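Local coordinates for aldehyde dehydrogenase (Trypanosoma brucei, PDB 5MYP), which probably catalyses the NAD+-dependent oxidation of aldehydes, at residues Glu103-Leu108 with Ser467-Val472; Pro372-Glu377 with Leu383-Ser388; Leu393-Phe398 with Arg406-Arg411. All coordinates share one frame; numbering follows the deposited sequence.

Interaction 1. Residues Glu103-Leu108 with Ser467-Val472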
ATOM      1  N   GLU A 103      13.206 -19.195  -7.095  1.00 22.21           N
ATOM      2  CA  GLU A 103      14.088 -20.062  -6.299  1.00 23.25           C
ATOM      3  C   GLU A 103      13.305 -21.307  -5.874  1.00 23.56           C
ATOM      4  O   GLU A 103      12.079 -21.262  -5.750  1.00 24.11           O
ATOM      5  CB  GLU A 103      14.622 -19.273  -5.096  1.00 23.72           C
ATOM      6  CG  GLU A 103      15.241 -20.073  -3.956  1.00 24.19           C
ATOM      7  CD  GLU A 103      15.958 -19.202  -2.931  1.00 24.36           C
ATOM      8  OE1 GLU A 103      16.099 -17.971  -3.123  1.00 24.26           O
ATOM      9  OE2 GLU A 103      16.393 -19.754  -1.900  1.00 25.13           O
ATOM     10  N   GLY A 104      14.011 -22.420  -5.682  1.00 23.61           N
ATOM     11  CA  GLY A 104      13.379 -23.695  -5.324  1.00 23.70           C
ATOM     12  C   GLY A 104      12.607 -24.331  -6.472  1.00 23.73           C
ATOM     13  O   GLY A 104      12.925 -24.112  -7.642  1.00 23.34           O
ATOM     14  N   ALA A 105      11.578 -25.106  -6.126  1.00 24.78           N
ATOM     15  CA  ALA A 105      10.776 -25.864  -7.109  1.00 25.03           C
ATOM     16  C   ALA A 105      10.102 -24.994  -8.174  1.00 24.99           C
ATOM     17  O   ALA A 105       9.995 -25.401  -9.333  1.00 25.07           O
ATOM     18  CB  ALA A 105       9.732 -26.713  -6.396  1.00 25.57           C
ATOM     19  N   ALA A 106       9.661 -23.800  -7.776  1.00 24.57           N
ATOM     20  CA  ALA A 106       9.000 -22.859  -8.691  1.00 24.30           C
ATOM     21  C   ALA A 106       9.900 -22.340  -9.822  1.00 24.03           C
ATOM     22  O   ALA A 106       9.390 -21.875 -10.845  1.00 23.62           O
ATOM     23  CB  ALA A 106       8.417 -21.690  -7.911  1.00 24.28           C
ATOM     24  N   ALA A 107      11.221 -22.411  -9.645  1.00 24.02           N
ATOM     25  CA  ALA A 107      12.179 -22.049 -10.702  1.00 24.54           C
ATOM     26  C   ALA A 107      12.066 -22.877 -11.994  1.00 24.77           C
ATOM     27  O   ALA A 107      12.481 -22.418 -13.057  1.00 25.29           O
ATOM     28  CB  ALA A 107      13.602 -22.096 -10.163  1.00 24.49           C
ATOM     29  N   LEU A 108      11.513 -24.087 -11.893  1.00 25.15           N
ATOM     30  CA  LEU A 108      11.232 -24.922 -13.068  1.00 25.60           C
ATOM     31  C   LEU A 108       9.988 -24.504 -13.870  1.00 25.40           C
ATOM     32  O   LEU A 108       9.833 -24.926 -15.012  1.00 25.11           O
ATOM     33  CB  LEU A 108      11.105 -26.390 -12.650  1.00 26.21           C
ATOM     34  CG  LEU A 108      12.339 -27.003 -11.978  1.00 27.01           C
ATOM     35  CD1 LEU A 108      12.030 -28.405 -11.477  1.00 27.48           C
ATOM     36  CD2 LEU A 108      13.525 -27.020 -12.929  1.00 27.31           C
ATOM     37  N   SER A 467       6.461 -33.530 -11.267  1.00 36.40           N
ATOM     38  CA  SER A 467       7.507 -32.691 -10.669  1.00 35.72           C
ATOM     39  C   SER A 467       7.635 -32.977  -9.167  1.00 35.24           C
ATOM     40  O   SER A 467       6.829 -33.720  -8.604  1.00 33.91           O
ATOM     41  CB  SER A 467       7.239 -31.203 -10.946  1.00 36.05           C
ATOM     42  OG  SER A 467       6.175 -30.697 -10.167  1.00 35.28           O
ATOM     43  N   SER A 468       8.645 -32.380  -8.534  1.00 34.87           N
ATOM     44  CA  SER A 468       9.017 -32.691  -7.141  1.00 35.00           C
ATOM     45  C   SER A 468       7.895 -32.542  -6.105  1.00 34.95           C
ATOM     46  O   SER A 468       7.861 -33.291  -5.130  1.00 35.54           O
ATOM     47  CB  SER A 468      10.219 -31.843  -6.712  1.00 35.12           C
ATOM     48  OG  SER A 468       9.955 -30.462  -6.873  1.00 35.28           O
ATOM     49  N   ILE A 469       6.996 -31.580  -6.308  1.00 35.47           N
ATOM     50  CA  ILE A 469       5.826 -31.404  -5.422  1.00 35.48           C
ATOM     51  C   ILE A 469       4.892 -32.626  -5.410  1.00 34.19           C
ATOM     52  O   ILE A 469       4.306 -32.946  -4.371  1.00 33.29           O
ATOM     53  CB  ILE A 469       5.007 -30.122  -5.750  1.00 36.57           C
ATOM     54  CG1 ILE A 469       4.349 -30.205  -7.140  1.00 37.20           C
ATOM     55  CG2 ILE A 469       5.885 -28.878  -5.610  1.00 37.55           C
ATOM     56  CD1 ILE A 469       3.697 -28.921  -7.604  1.00 37.67           C
ATOM     57  N   ASP A 470       4.788 -33.313  -6.552  1.00 32.82           N
ATOM     58  CA  ASP A 470       3.910 -34.486  -6.698  1.00 32.22           C
ATOM     59  C   ASP A 470       4.365 -35.726  -5.921  1.00 32.04           C
ATOM     60  O   ASP A 470       3.573 -36.654  -5.739  1.00 32.24           O
ATOM     61  CB  ASP A 470       3.746 -34.869  -8.176  1.00 32.08           C
ATOM     62  CG  ASP A 470       3.148 -33.749  -9.017  1.00 32.20           C
ATOM     63  OD1 ASP A 470       2.225 -33.058  -8.541  1.00 32.06           O
ATOM     64  OD2 ASP A 470       3.596 -33.573 -10.164  1.00 31.84           O
ATOM     65  N   THR A 471       5.625 -35.753  -5.476  1.00 31.52           N
ATOM     66  CA  THR A 471       6.137 -36.857  -4.649  1.00 30.85           C
ATOM     67  C   THR A 471       5.534 -36.887  -3.239  1.00 29.76           C
ATOM     68  O   THR A 471       5.512 -37.947  -2.610  1.00 30.37           O
ATOM     69  CB  THR A 471       7.677 -36.815  -4.501  1.00 31.38           C
ATOM     70  OG1 THR A 471       8.073 -35.578  -3.895  1.00 32.16           O
ATOM     71  CG2 THR A 471       8.372 -36.981  -5.855  1.00 31.37           C
ATOM     72  N   VAL A 472       5.063 -35.735  -2.745  1.00 27.95           N
ATOM     73  CA  VAL A 472       4.551 -35.622  -1.368  1.00 26.99           C
ATOM     74  C   VAL A 472       3.141 -35.031  -1.180  1.00 26.26           C
ATOM     75  O   VAL A 472       2.493 -35.349  -0.178  1.00 26.18           O
ATOM     76  CB  VAL A 472       5.542 -34.842  -0.465  1.00 27.20           C
ATOM     77  CG1 VAL A 472       6.812 -35.652  -0.243  1.00 27.27           C
ATOM     78  CG2 VAL A 472       5.878 -33.470  -1.037  1.00 27.31           C
TER
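Ala105 and Ser468 meet at the distal end of the arm that projects from the aldehyde dehydrogenase fold, where the loop leading into strand 110-124 lies beside the loop that follows its antiparallel partner, strand 454-461. Their CA atoms are 7.1 Å apart, and the contact is a small surface touch between two turns. Residues 105-108 form a short 3-10 segment, begun by the bond from Ala107 N to Gly104 O, with the methyl of Ala105 facing residues 467-472. Along the side chain of Ser468, CB stands 5.2 Å from Ala105 CB, and the hydroxyl shortens that gap: OG lies between the backbone N and the carbonyl carbon (chi1 56°) and points almost straight at the methyl, with OG 3.8 Å from Ala105 CB. Ile469 adds a looser apolar touch, its CG2 branch 4.5 Å from the same Ala105 CB. The side chain of Ile469 also packs on Val424 of the second subunit, as Ala106 does on Ala428 of that subunit, so both turns belong to the dimer interface. The turn carrying Ser468 is pinned within itself. Ser467 N donates to Asp470 OD2 on the anti side of the carboxylate, 30° out of its plane, and Thr471 OG1 donates to Ser468 O at 2.6 Å, tilted 16° from the carbonyl plane.

Interaction 2. Residues Pro372-Glu377 with Leu383-Ser388; sequences PVLTYE and LKIINS
Leu374 and Ile385 join strand 370-376 to the helix that follows it, residues 379-387, which lies against one face of the mixed sheet in the alternating strand-helix layout of this half of the fold. The strand runs parallel to its neighbours 264-268 and 346-353, and the helix leads on to strand 395-398, which is part of the same sheet. A bond from Glu377 N to Asp381 OD2 links the end of the strand to the helix. Along the helix, Leu383 packs on Arg411 of helix 402-411. Lys384 extends outward at the exposed surface, but its carbonyl is used one turn later. Ile385 carries the contact. Its CG1 lies beside the backbone N (chi1 -67°) and the chain then runs on extended (chi2 158°), which sends CD1 out to the strand. There CD1 meets one branch of Leu374, CD2, at 4.1 Å, the two side chains crossing at a slant, and the same CD1 lies 4.3 Å from Thr375 O, a van der Waals touch on a backbone carbonyl. Ile385 also packs on Tyr264, and buried Ile386, one position on, covers the same tyrosine of strand 264-268. Asn387 hydrogen-bonds through ND2 to Arg411 O, linking this helix end to the next helix. Ser388 folds back, its OG donating to Lys384 O at 2.7 Å in the carbonyl plane, with a C=O...donor angle of 157°. Between the two segments the side chains meet methyl against methyl, with no polar bond to set a direction; dispersion and the partial shielding of two side chains from water probably account for most of the hold, a packing that is only weakly directional.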
ATOM      1  N   PRO A 372      11.124  28.891  12.798  1.00 15.23           N
ATOM      2  CA  PRO A 372      11.876  28.714  14.040  1.00 15.53           C
ATOM      3  C   PRO A 372      13.301  28.229  13.793  1.00 15.80           C
ATOM      4  O   PRO A 372      13.524  27.393  12.913  1.00 15.61           O
ATOM      5  CB  PRO A 372      11.078  27.635  14.781  1.00 15.42           C
ATOM      6  CG  PRO A 372       9.698  27.762  14.250  1.00 15.34           C
ATOM      7  CD  PRO A 372       9.890  28.085  12.800  1.00 15.37           C
ATOM      8  N   VAL A 373      14.243  28.762  14.567  1.00 16.34           N
ATOM      9  CA  VAL A 373      15.641  28.358  14.516  1.00 16.61           C
ATOM     10  C   VAL A 373      16.029  27.833  15.897  1.00 17.34           C
ATOM     11  O   VAL A 373      16.033  28.583  16.880  1.00 17.12           O
ATOM     12  CB  VAL A 373      16.551  29.535  14.103  1.00 16.76           C
ATOM     13  CG1 VAL A 373      18.026  29.148  14.171  1.00 16.70           C
ATOM     14  CG2 VAL A 373      16.195  30.015  12.700  1.00 16.70           C
ATOM     15  N   LEU A 374      16.334  26.538  15.957  1.00 17.73           N
ATOM     16  CA  LEU A 374      16.808  25.875  17.171  1.00 18.17           C
ATOM     17  C   LEU A 374      18.285  25.548  16.996  1.00 18.38           C
ATOM     18  O   LEU A 374      18.773  25.477  15.871  1.00 17.70           O
ATOM     19  CB  LEU A 374      16.014  24.590  17.429  1.00 18.52           C
ATOM     20  CG  LEU A 374      14.567  24.743  17.917  1.00 18.86           C
ATOM     21  CD1 LEU A 374      13.638  25.259  16.822  1.00 19.16           C
ATOM     22  CD2 LEU A 374      14.060  23.416  18.461  1.00 19.13           C
ATOM     23  N   THR A 375      18.996  25.363  18.108  1.00 19.10           N
ATOM     24  CA  THR A 375      20.417  25.009  18.058  1.00 19.69           C
ATOM     25  C   THR A 375      20.665  23.605  18.582  1.00 20.18           C
ATOM     26  O   THR A 375      19.853  23.058  19.326  1.00 20.01           O
ATOM     27  CB  THR A 375      21.304  26.014  18.828  1.00 20.06           C
ATOM     28  OG1 THR A 375      20.902  26.075  20.201  1.00 20.49           O
ATOM     29  CG2 THR A 375      21.205  27.395  18.205  1.00 20.11           C
ATOM     30  N   TYR A 376      21.787  23.027  18.155  1.00 20.92           N
ATOM     31  CA  TYR A 376      22.273  21.749  18.662  1.00 21.77           C
ATOM     32  C   TYR A 376      23.776  21.842  18.942  1.00 23.38           C
ATOM     33  O   TYR A 376      24.469  22.675  18.354  1.00 22.91           O
ATOM     34  CB  TYR A 376      21.974  20.621  17.656  1.00 21.16           C
ATOM     35  CG  TYR A 376      22.976  20.473  16.522  1.00 20.45           C
ATOM     36  CD1 TYR A 376      24.138  19.716  16.688  1.00 20.31           C
ATOM     37  CD2 TYR A 376      22.753  21.067  15.278  1.00 19.95           C
ATOM     38  CE1 TYR A 376      25.060  19.575  15.660  1.00 20.22           C
ATOM     39  CE2 TYR A 376      23.664  20.923  14.241  1.00 19.82           C
ATOM     40  CZ  TYR A 376      24.814  20.176  14.438  1.00 20.06           C
ATOM     41  OH  TYR A 376      25.723  20.024  13.421  1.00 20.26           O
ATOM     42  N   GLU A 377      24.255  20.986  19.844  1.00 25.91           N
ATOM     43  CA  GLU A 377      25.691  20.803  20.094  1.00 28.19           C
ATOM     44  C   GLU A 377      26.211  19.449  19.595  1.00 29.01           C
ATOM     45  O   GLU A 377      27.310  19.376  19.043  1.00 30.46           O
ATOM     46  CB  GLU A 377      25.993  20.967  21.584  1.00 29.75           C
ATOM     47  CG  GLU A 377      25.845  22.405  22.070  1.00 30.84           C
ATOM     48  CD  GLU A 377      26.237  22.575  23.530  1.00 31.83           C
ATOM     49  OE1 GLU A 377      27.259  21.995  23.954  1.00 32.81           O
ATOM     50  OE2 GLU A 377      25.528  23.306  24.258  1.00 33.62           O
ATOM     51  N   LEU A 383      18.596  14.476  17.177  1.00 19.89           N
ATOM     52  CA  LEU A 383      17.696  13.323  17.188  1.00 19.72           C
ATOM     53  C   LEU A 383      16.547  13.477  18.189  1.00 19.52           C
ATOM     54  O   LEU A 383      15.435  13.045  17.904  1.00 19.97           O
ATOM     55  CB  LEU A 383      18.472  12.019  17.433  1.00 19.73           C
ATOM     56  CG  LEU A 383      19.556  11.659  16.403  1.00 19.71           C
ATOM     57  CD1 LEU A 383      20.218  10.331  16.749  1.00 19.51           C
ATOM     58  CD2 LEU A 383      19.015  11.625  14.981  1.00 19.93           C
ATOM     59  N   LYS A 384      16.814  14.091  19.342  0.50 19.47           N
ATOM     60  CA  LYS A 384      15.777  14.369  20.340  0.50 19.41           C
ATOM     61  C   LYS A 384      14.691  15.308  19.808  0.50 18.78           C
ATOM     62  O   LYS A 384      13.508  15.113  20.092  0.50 18.63           O
ATOM     63  CB  LYS A 384      16.396  14.967  21.605  0.50 19.87           C
ATOM     64  CG  LYS A 384      15.393  15.342  22.684  0.50 20.53           C
ATOM     65  CD  LYS A 384      16.028  15.271  24.067  0.50 20.84           C
ATOM     66  CE  LYS A 384      15.352  16.219  25.045  0.50 21.10           C
ATOM     67  NZ  LYS A 384      13.870  16.091  25.021  0.50 21.35           N
ATOM     68  N   ILE A 385      15.100  16.316  19.041  1.00 18.02           N
ATOM     69  CA  ILE A 385      14.163  17.262  18.419  1.00 17.36           C
ATOM     70  C   ILE A 385      13.343  16.563  17.327  1.00 16.54           C
ATOM     71  O   ILE A 385      12.115  16.629  17.341  1.00 16.49           O
ATOM     72  CB  ILE A 385      14.907  18.494  17.840  1.00 17.33           C
ATOM     73  CG1 ILE A 385      15.521  19.327  18.978  1.00 17.51           C
ATOM     74  CG2 ILE A 385      13.978  19.368  16.993  1.00 17.37           C
ATOM     75  CD1 ILE A 385      16.675  20.206  18.541  1.00 17.66           C
ATOM     76  N   ILE A 386      14.028  15.884  16.410  1.00 15.84           N
ATOM     77  CA  ILE A 386      13.380  15.300  15.225  1.00 15.55           C
ATOM     78  C   ILE A 386      12.582  14.025  15.551  1.00 15.30           C
ATOM     79  O   ILE A 386      11.431  13.893  15.124  1.00 14.82           O
ATOM     80  CB  ILE A 386      14.406  15.042  14.089  1.00 15.38           C
ATOM     81  CG1 ILE A 386      15.026  16.374  13.637  1.00 15.38           C
ATOM     82  CG2 ILE A 386      13.750  14.324  12.906  1.00 15.31           C
ATOM     83  CD1 ILE A 386      16.184  16.241  12.666  1.00 15.38           C
ATOM     84  N   ASN A 387      13.183  13.101  16.301  1.00 15.32           N
ATOM     85  CA  ASN A 387      12.551  11.797  16.583  1.00 15.51           C
ATOM     86  C   ASN A 387      11.438  11.839  17.639  1.00 15.59           C
ATOM     87  O   ASN A 387      10.689  10.875  17.763  1.00 15.84           O
ATOM     88  CB  ASN A 387      13.597  10.734  16.955  1.00 15.49           C
ATOM     89  CG  ASN A 387      14.606  10.489  15.843  1.00 15.53           C
ATOM     90  OD1 ASN A 387      14.426  10.935  14.711  1.00 15.67           O
ATOM     91  ND2 ASN A 387      15.670   9.772  16.163  1.00 15.44           N
ATOM     92  N   SER A 388      11.319  12.940  18.383  1.00 15.59           N
ATOM     93  CA  SER A 388      10.172  13.142  19.282  1.00 15.69           C
ATOM     94  C   SER A 388       8.926  13.672  18.561  1.00 15.49           C
ATOM     95  O   SER A 388       7.864  13.772  19.168  1.00 15.33           O
ATOM     96  CB  SER A 388      10.539  14.092  20.422  1.00 15.93           C
ATOM     97  OG  SER A 388      10.803  15.401  19.936  1.00 16.21           O
TER

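Interaction 3. Residues Leu393-Phe398 with Arg406-Arg411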
ATOM      1  N   LEU A 393       7.278  14.742   5.860  1.00 13.13           N
ATOM      2  CA  LEU A 393       7.334  14.403   4.442  1.00 13.30           C
ATOM      3  C   LEU A 393       8.742  14.579   3.863  1.00 13.19           C
ATOM      4  O   LEU A 393       9.148  13.828   2.978  1.00 13.20           O
ATOM      5  CB  LEU A 393       6.331  15.250   3.656  1.00 13.54           C
ATOM      6  CG  LEU A 393       6.073  14.884   2.193  1.00 13.83           C
ATOM      7  CD1 LEU A 393       5.661  13.424   2.046  1.00 14.09           C
ATOM      8  CD2 LEU A 393       5.006  15.795   1.610  1.00 13.94           C
ATOM      9  N   ALA A 394       9.479  15.571   4.357  1.00 13.09           N
ATOM     10  CA  ALA A 394      10.852  15.815   3.920  1.00 13.26           C
ATOM     11  C   ALA A 394      11.760  16.074   5.115  1.00 13.34           C
ATOM     12  O   ALA A 394      11.308  16.505   6.171  1.00 13.30           O
ATOM     13  CB  ALA A 394      10.892  16.990   2.954  1.00 13.09           C
ATOM     14  N   LEU A 395      13.040  15.773   4.941  1.00 13.69           N
ATOM     15  CA  LEU A 395      14.080  16.117   5.902  1.00 14.12           C
ATOM     16  C   LEU A 395      15.260  16.652   5.108  1.00 14.07           C
ATOM     17  O   LEU A 395      15.670  16.045   4.118  1.00 13.95           O
ATOM     18  CB  LEU A 395      14.485  14.891   6.725  1.00 14.68           C
ATOM     19  CG  LEU A 395      15.590  15.071   7.778  1.00 15.16           C
ATOM     20  CD1 LEU A 395      15.345  14.183   8.990  1.00 15.38           C
ATOM     21  CD2 LEU A 395      16.977  14.807   7.211  1.00 15.41           C
ATOM     22  N   TYR A 396      15.806  17.778   5.548  1.00 13.94           N
ATOM     23  CA  TYR A 396      16.860  18.470   4.820  1.00 13.94           C
ATOM     24  C   TYR A 396      18.110  18.575   5.685  1.00 14.25           C
ATOM     25  O   TYR A 396      18.017  18.907   6.865  1.00 14.27           O
ATOM     26  CB  TYR A 396      16.369  19.857   4.408  1.00 13.74           C
ATOM     27  CG  TYR A 396      15.094  19.828   3.590  1.00 13.53           C
ATOM     28  CD1 TYR A 396      15.027  19.088   2.415  1.00 13.44           C
ATOM     29  CD2 TYR A 396      13.960  20.546   3.981  1.00 13.39           C
ATOM     30  CE1 TYR A 396      13.867  19.048   1.654  1.00 13.46           C
ATOM     31  CE2 TYR A 396      12.798  20.521   3.224  1.00 13.40           C
ATOM     32  CZ  TYR A 396      12.759  19.769   2.059  1.00 13.46           C
ATOM     33  OH  TYR A 396      11.624  19.743   1.281  1.00 13.59           O
ATOM     34  N   VAL A 397      19.270  18.278   5.099  1.00 14.73           N
ATOM     35  CA  VAL A 397      20.554  18.341   5.803  1.00 15.14           C
ATOM     36  C   VAL A 397      21.543  19.143   4.966  1.00 15.56           C
ATOM     37  O   VAL A 397      21.829  18.773   3.830  1.00 15.14           O
ATOM     38  CB  VAL A 397      21.145  16.934   6.061  1.00 15.39           C
ATOM     39  CG1 VAL A 397      22.445  17.030   6.865  1.00 15.44           C
ATOM     40  CG2 VAL A 397      20.128  16.052   6.773  1.00 15.59           C
ATOM     41  N   PHE A 398      22.048  20.240   5.523  1.00 15.81           N
ATOM     42  CA  PHE A 398      23.112  21.014   4.892  1.00 16.19           C
ATOM     43  C   PHE A 398      24.427  20.676   5.582  1.00 16.85           C
ATOM     44  O   PHE A 398      24.588  20.938   6.775  1.00 17.45           O
ATOM     45  CB  PHE A 398      22.818  22.513   4.957  1.00 15.93           C
ATOM     46  CG  PHE A 398      21.736  22.952   4.012  1.00 15.55           C
ATOM     47  CD1 PHE A 398      20.398  22.838   4.370  1.00 15.43           C
ATOM     48  CD2 PHE A 398      22.051  23.476   2.763  1.00 15.34           C
ATOM     49  CE1 PHE A 398      19.393  23.238   3.500  1.00 15.38           C
ATOM     50  CE2 PHE A 398      21.053  23.878   1.888  1.00 15.52           C
ATOM     51  CZ  PHE A 398      19.719  23.760   2.257  1.00 15.28           C
ATOM     52  N   ARG A 406      25.421  10.766   6.859  1.00 23.30           N
ATOM     53  CA  ARG A 406      25.097   9.344   7.041  1.00 24.33           C
ATOM     54  C   ARG A 406      24.450   9.068   8.400  1.00 23.39           C
ATOM     55  O   ARG A 406      23.497   8.291   8.486  1.00 23.24           O
ATOM     56  CB  ARG A 406      26.356   8.477   6.877  1.00 26.02           C
ATOM     57  CG  ARG A 406      26.082   6.979   6.784  1.00 27.86           C
ATOM     58  CD  ARG A 406      27.312   6.195   6.362  1.00 29.82           C
ATOM     59  NE  ARG A 406      27.051   4.753   6.343  1.00 31.34           N
ATOM     60  CZ  ARG A 406      27.909   3.820   5.926  0.60 32.20           C
ATOM     61  NH1 ARG A 406      29.121   4.147   5.473  1.00 33.09           N
ATOM     62  NH2 ARG A 406      27.553   2.537   5.963  1.00 32.61           N
ATOM     63  N   GLY A 407      24.974   9.701   9.449  1.00 22.30           N
ATOM     64  CA  GLY A 407      24.428   9.570  10.798  1.00 22.06           C
ATOM     65  C   GLY A 407      23.005  10.081  10.938  1.00 21.66           C
ATOM     66  O   GLY A 407      22.160   9.419  11.548  1.00 22.19           O
ATOM     67  N   VAL A 408      22.735  11.252  10.359  1.00 20.59           N
ATOM     68  CA  VAL A 408      21.398  11.855  10.403  1.00 20.01           C
ATOM     69  C   VAL A 408      20.397  11.027   9.587  1.00 19.33           C
ATOM     70  O   VAL A 408      19.292  10.774  10.057  1.00 18.94           O
ATOM     71  CB  VAL A 408      21.409  13.331   9.923  1.00 20.07           C
ATOM     72  CG1 VAL A 408      19.989  13.892   9.824  1.00 20.18           C
ATOM     73  CG2 VAL A 408      22.243  14.196  10.863  1.00 20.13           C
ATOM     74  N   GLU A 409      20.788  10.613   8.378  1.00 18.90           N
ATOM     75  CA  GLU A 409      19.950   9.754   7.522  1.00 18.76           C
ATOM     76  C   GLU A 409      19.557   8.450   8.214  1.00 18.42           C
ATOM     77  O   GLU A 409      18.383   8.083   8.253  1.00 17.84           O
ATOM     78  CB  GLU A 409      20.677   9.403   6.217  1.00 19.07           C
ATOM     79  CG  GLU A 409      20.760  10.531   5.204  1.00 19.53           C
ATOM     80  CD  GLU A 409      21.607  10.183   3.987  1.00 19.91           C
ATOM     81  OE1 GLU A 409      21.952   8.992   3.790  1.00 19.86           O
ATOM     82  OE2 GLU A 409      21.923  11.102   3.205  1.00 20.57           O
ATOM     83  N   SER A 410      20.555   7.763   8.762  1.00 18.30           N
ATOM     84  CA  SER A 410      20.359   6.439   9.339  1.00 18.65           C
ATOM     85  C   SER A 410      19.574   6.447  10.662  1.00 18.63           C
ATOM     86  O   SER A 410      19.012   5.418  11.037  1.00 19.20           O
ATOM     87  CB  SER A 410      21.714   5.739   9.510  1.00 18.86           C
ATOM     88  OG  SER A 410      22.503   6.381  10.488  1.00 19.01           O
ATOM     89  N   ARG A 411      19.527   7.588  11.352  1.00 18.53           N
ATOM     90  CA  ARG A 411      18.861   7.699  12.662  1.00 18.72           C
ATOM     91  C   ARG A 411      17.541   8.490  12.646  1.00 17.32           C
ATOM     92  O   ARG A 411      16.956   8.726  13.710  1.00 17.15           O
ATOM     93  CB  ARG A 411      19.830   8.328  13.673  1.00 19.98           C
ATOM     94  CG  ARG A 411      21.084   7.513  13.942  1.00 21.61           C
ATOM     95  CD  ARG A 411      20.801   6.318  14.830  1.00 23.21           C
ATOM     96  NE  ARG A 411      21.965   5.440  14.968  1.00 25.05           N
ATOM     97  CZ  ARG A 411      22.014   4.349  15.737  1.00 25.89           C
ATOM     98  NH1 ARG A 411      20.962   3.974  16.465  1.00 26.05           N
ATOM     99  NH2 ARG A 411      23.129   3.622  15.782  1.00 27.07           N
TER
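Arg406 O receives Ser410 N at 3.0 Å, the backbone bond that closes the helical turn from which Val408 reaches Val397 and Leu395. The three valine and leucine side chains lie inside a beta-alpha-beta unit made of strand 395-398, helix 402-411 and strand 417-419, and all are buried. One methyl of the helix, Val408 CG1, does the touching: it sits anti to the backbone N (chi1 173°) and reaches two residues at alternate positions of the strand, Val397 and Leu395. Val397 CG2 is the nearer, 3.7 Å from Val408 CG1, the two valines passing each other in opposite directions. Leu395 approaches with one branch, its CD2 lying 4.1 Å from Val408 CG1. Tyr396, between them, faces the other side of the sheet, where its OH is hydrogen-bonded to Ile260 O. Next to the apolar patch the helix turns polar toward the dimer partner: the buried carboxylate of Glu409 takes Arg461 of the second subunit on OE2 and Gln114 of that subunit on OE1, which probably keeps its charge compensated. Helix and strand are thus held by close packing of branched side chains, without a polar bond between the two segments, while Glu409 and Arg411, the latter through NH1 to Asp31 of the second subunit, turn their charges to the neighbouring chain.

Interactions 2 and 3 are neighbours, their centres about 12 Å apart, and follow in series along the chain: strand 370-376, helix 379-387, strand 395-398, helix 402-411. Both strands belong to the same mixed sheet, and the two helices touch; Ile386 CG2, 4.2 Å from Leu395 CD1, also joins helix 379-387 to strand 395-398. Interaction 1 stands apart, its centre about 55 Å from that of interaction 2 and about 45 Å from that of interaction 3, at the end of the projecting arm. Along the chain it closes a long loop within which the other two are nested. Interactions 1 and 3 both touch the second subunit, so arm and sheet-helix layer alike take part in the dimer.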